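Local coordinates for activator of Hsp90 ATPase homologue 1/2-like C-terminal domain-containing protein (Mycobacterium smegmatis, PDB 3UID) that is a toxin of the AHA1 family (SRPBCC superfamily), structurally homologous to a tuberculosis type II toxin involved in the hypoxic response, at residues Tyr64-Thr67 against Lys73-Gly76. Residues are numbered along the deposited sequence; the frame is centred on the assembly and turned at random.
Sequences YFMT and KYAG
Y64 and M66 pair with G76 and Y74 in the antiparallel hairpin of strands 61-67 and 73-84. The segment axes approach to 4.7 Å, and their N-to-C directions are 148° apart, so they run antiparallel with a marked twist. Both pairs are hydrogen-bonded, with two N-H...O=C bonds each. M66 N to Y74 O is the straightest, 168° at the hydrogen. F65 with A75 and T67 with K73 are the non-hydrogen-bonded pairs between and beyond them.

On one face, the Y64 ring folds across the hairpin over G76, with G76 CA 3.8 Å from its centroid. With chi1 at 57° the ring is carried over the backbone of the partner strand. Y64 OH hydrogen-bonds D93. Beside it, M66 CB lies over the Y74 ring, 4.1 Å from the centroid.

On the other face, the extended K73 chain reaches F65. K73 CE covers the ring near its rim, and K73 NZ lies 4.1 Å from the centroid in a cation-pi contact. A75 CB meets the ring edge, 3.7 Å from F65 CD1. K73 also forms a salt bridge with E98, so its ammonium is shared between a carboxylate and an aromatic face, probably helping to hold its charge.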
ATOM      1  N   TYR A  64      10.688  -3.592   1.157  1.00  7.16           N
ATOM      2  CA  TYR A  64      10.017  -4.578   0.309  1.00 10.88           C
ATOM      3  C   TYR A  64      10.519  -4.602  -1.130  1.00 14.59           C
ATOM      4  O   TYR A  64      11.047  -3.603  -1.651  1.00 11.88           O
ATOM      5  CB  TYR A  64       8.507  -4.302   0.285  1.00 13.17           C
ATOM      6  CG  TYR A  64       8.161  -2.907  -0.178  1.00  9.95           C
ATOM      7  CD1 TYR A  64       7.881  -1.904   0.744  1.00 11.50           C
ATOM      8  CD2 TYR A  64       8.156  -2.581  -1.531  1.00 17.45           C
ATOM      9  CE1 TYR A  64       7.576  -0.615   0.329  1.00 16.00           C
ATOM     10  CE2 TYR A  64       7.859  -1.290  -1.952  1.00 16.41           C
ATOM     11  CZ  TYR A  64       7.562  -0.319  -1.012  1.00 17.64           C
ATOM     12  OH  TYR A  64       7.272   0.965  -1.419  1.00 24.96           O
ATOM     13  N   PHE A  65      10.350  -5.753  -1.766  1.00  9.30           N
ATOM     14  CA  PHE A  65      10.502  -5.873  -3.210  1.00 11.31           C
ATOM     15  C   PHE A  65       9.139  -6.149  -3.807  1.00 14.89           C
ATOM     16  O   PHE A  65       8.347  -6.901  -3.236  1.00 10.03           O
ATOM     17  CB  PHE A  65      11.431  -7.032  -3.583  1.00  9.51           C
ATOM     18  CG  PHE A  65      12.825  -6.902  -3.049  1.00  7.37           C
ATOM     19  CD1 PHE A  65      13.526  -5.724  -3.194  1.00  9.90           C
ATOM     20  CD2 PHE A  65      13.434  -7.971  -2.405  1.00 12.27           C
ATOM     21  CE1 PHE A  65      14.819  -5.607  -2.713  1.00 12.89           C
ATOM     22  CE2 PHE A  65      14.730  -7.864  -1.923  1.00 16.42           C
ATOM     23  CZ  PHE A  65      15.421  -6.674  -2.075  1.00 12.95           C
ATOM     24  N   MET A  66       8.884  -5.556  -4.968  1.00  9.52           N
ATOM     25  CA  MET A  66       7.658  -5.826  -5.694  0.50 11.20           C
ATOM     26  C   MET A  66       7.989  -6.059  -7.152  1.00 10.77           C
ATOM     27  O   MET A  66       9.085  -5.729  -7.614  1.00 13.10           O
ATOM     28  CB  MET A  66       6.676  -4.661  -5.576  0.50 15.66           C
ATOM     29  CG  MET A  66       6.184  -4.385  -4.169  0.50 21.84           C
ATOM     30  SD  MET A  66       5.119  -2.938  -4.149  0.50 13.89           S
ATOM     31  CE  MET A  66       3.837  -3.454  -5.275  0.50 13.24           C
ATOM     32  N   THR A  67       7.045  -6.659  -7.867  1.00 10.67           N
ATOM     33  CA  THR A  67       7.170  -6.831  -9.307  1.00 12.38           C
ATOM     34  C   THR A  67       6.203  -5.870  -9.988  1.00 14.73           C
ATOM     35  O   THR A  67       4.994  -5.973  -9.800  1.00 18.25           O
ATOM     36  CB  THR A  67       6.804  -8.253  -9.737  1.00 12.49           C
ATOM     37  OG1 THR A  67       7.653  -9.177  -9.059  1.00 11.32           O
ATOM     38  CG2 THR A  67       6.992  -8.420 -11.236  1.00 13.30           C
ATOM     39  N   LYS A  73      11.439  -5.741 -11.327  1.00 12.48           N
ATOM     40  CA  LYS A  73      11.560  -5.711  -9.878  1.00  8.69           C
ATOM     41  C   LYS A  73      11.861  -4.292  -9.456  1.00 10.84           C
ATOM     42  O   LYS A  73      12.692  -3.611 -10.056  1.00 12.79           O
ATOM     43  CB  LYS A  73      12.685  -6.625  -9.412  1.00 10.89           C
ATOM     44  CG  LYS A  73      12.725  -6.817  -7.891  1.00 10.11           C
ATOM     45  CD  LYS A  73      13.862  -7.754  -7.493  1.00 12.67           C
ATOM     46  CE  LYS A  73      13.718  -8.233  -6.060  1.00 13.64           C
ATOM     47  NZ  LYS A  73      14.701  -9.327  -5.774  1.00 16.88           N
ATOM     48  N   TYR A  74      11.159  -3.821  -8.441  1.00 11.77           N
ATOM     49  CA  TYR A  74      11.594  -2.596  -7.798  1.00 14.42           C
ATOM     50  C   TYR A  74      11.569  -2.740  -6.291  1.00 13.07           C
ATOM     51  O   TYR A  74      11.054  -3.714  -5.758  1.00 12.13           O
ATOM     52  CB  TYR A  74      10.812  -1.371  -8.282  1.00 16.65           C
ATOM     53  CG  TYR A  74       9.370  -1.354  -7.880  1.00 13.76           C
ATOM     54  CD1 TYR A  74       8.942  -0.607  -6.791  1.00 16.73           C
ATOM     55  CD2 TYR A  74       8.432  -2.082  -8.589  1.00 19.29           C
ATOM     56  CE1 TYR A  74       7.596  -0.589  -6.423  1.00 17.78           C
ATOM     57  CE2 TYR A  74       7.113  -2.073  -8.245  1.00 18.52           C
ATOM     58  CZ  TYR A  74       6.694  -1.328  -7.165  1.00 17.59           C
ATOM     59  OH  TYR A  74       5.359  -1.337  -6.835  1.00 25.77           O
ATOM     60  N   ALA A  75      12.193  -1.797  -5.611  1.00 12.07           N
ATOM     61  CA  ALA A  75      12.291  -1.861  -4.174  1.00  8.37           C
ATOM     62  C   ALA A  75      11.759  -0.576  -3.580  1.00  8.64           C
ATOM     63  O   ALA A  75      11.730   0.471  -4.224  1.00 10.80           O
ATOM     64  CB  ALA A  75      13.737  -2.093  -3.760  1.00 10.03           C
ATOM     65  N   GLY A  76      11.328  -0.657  -2.338  1.00  9.33           N
ATOM     66  CA  GLY A  76      10.776   0.510  -1.689  1.00 11.99           C
ATOM     67  C   GLY A  76      10.883   0.348  -0.195  1.00 12.80           C
ATOM     68  O   GLY A  76      11.226  -0.730   0.310  1.00  9.67           O
TER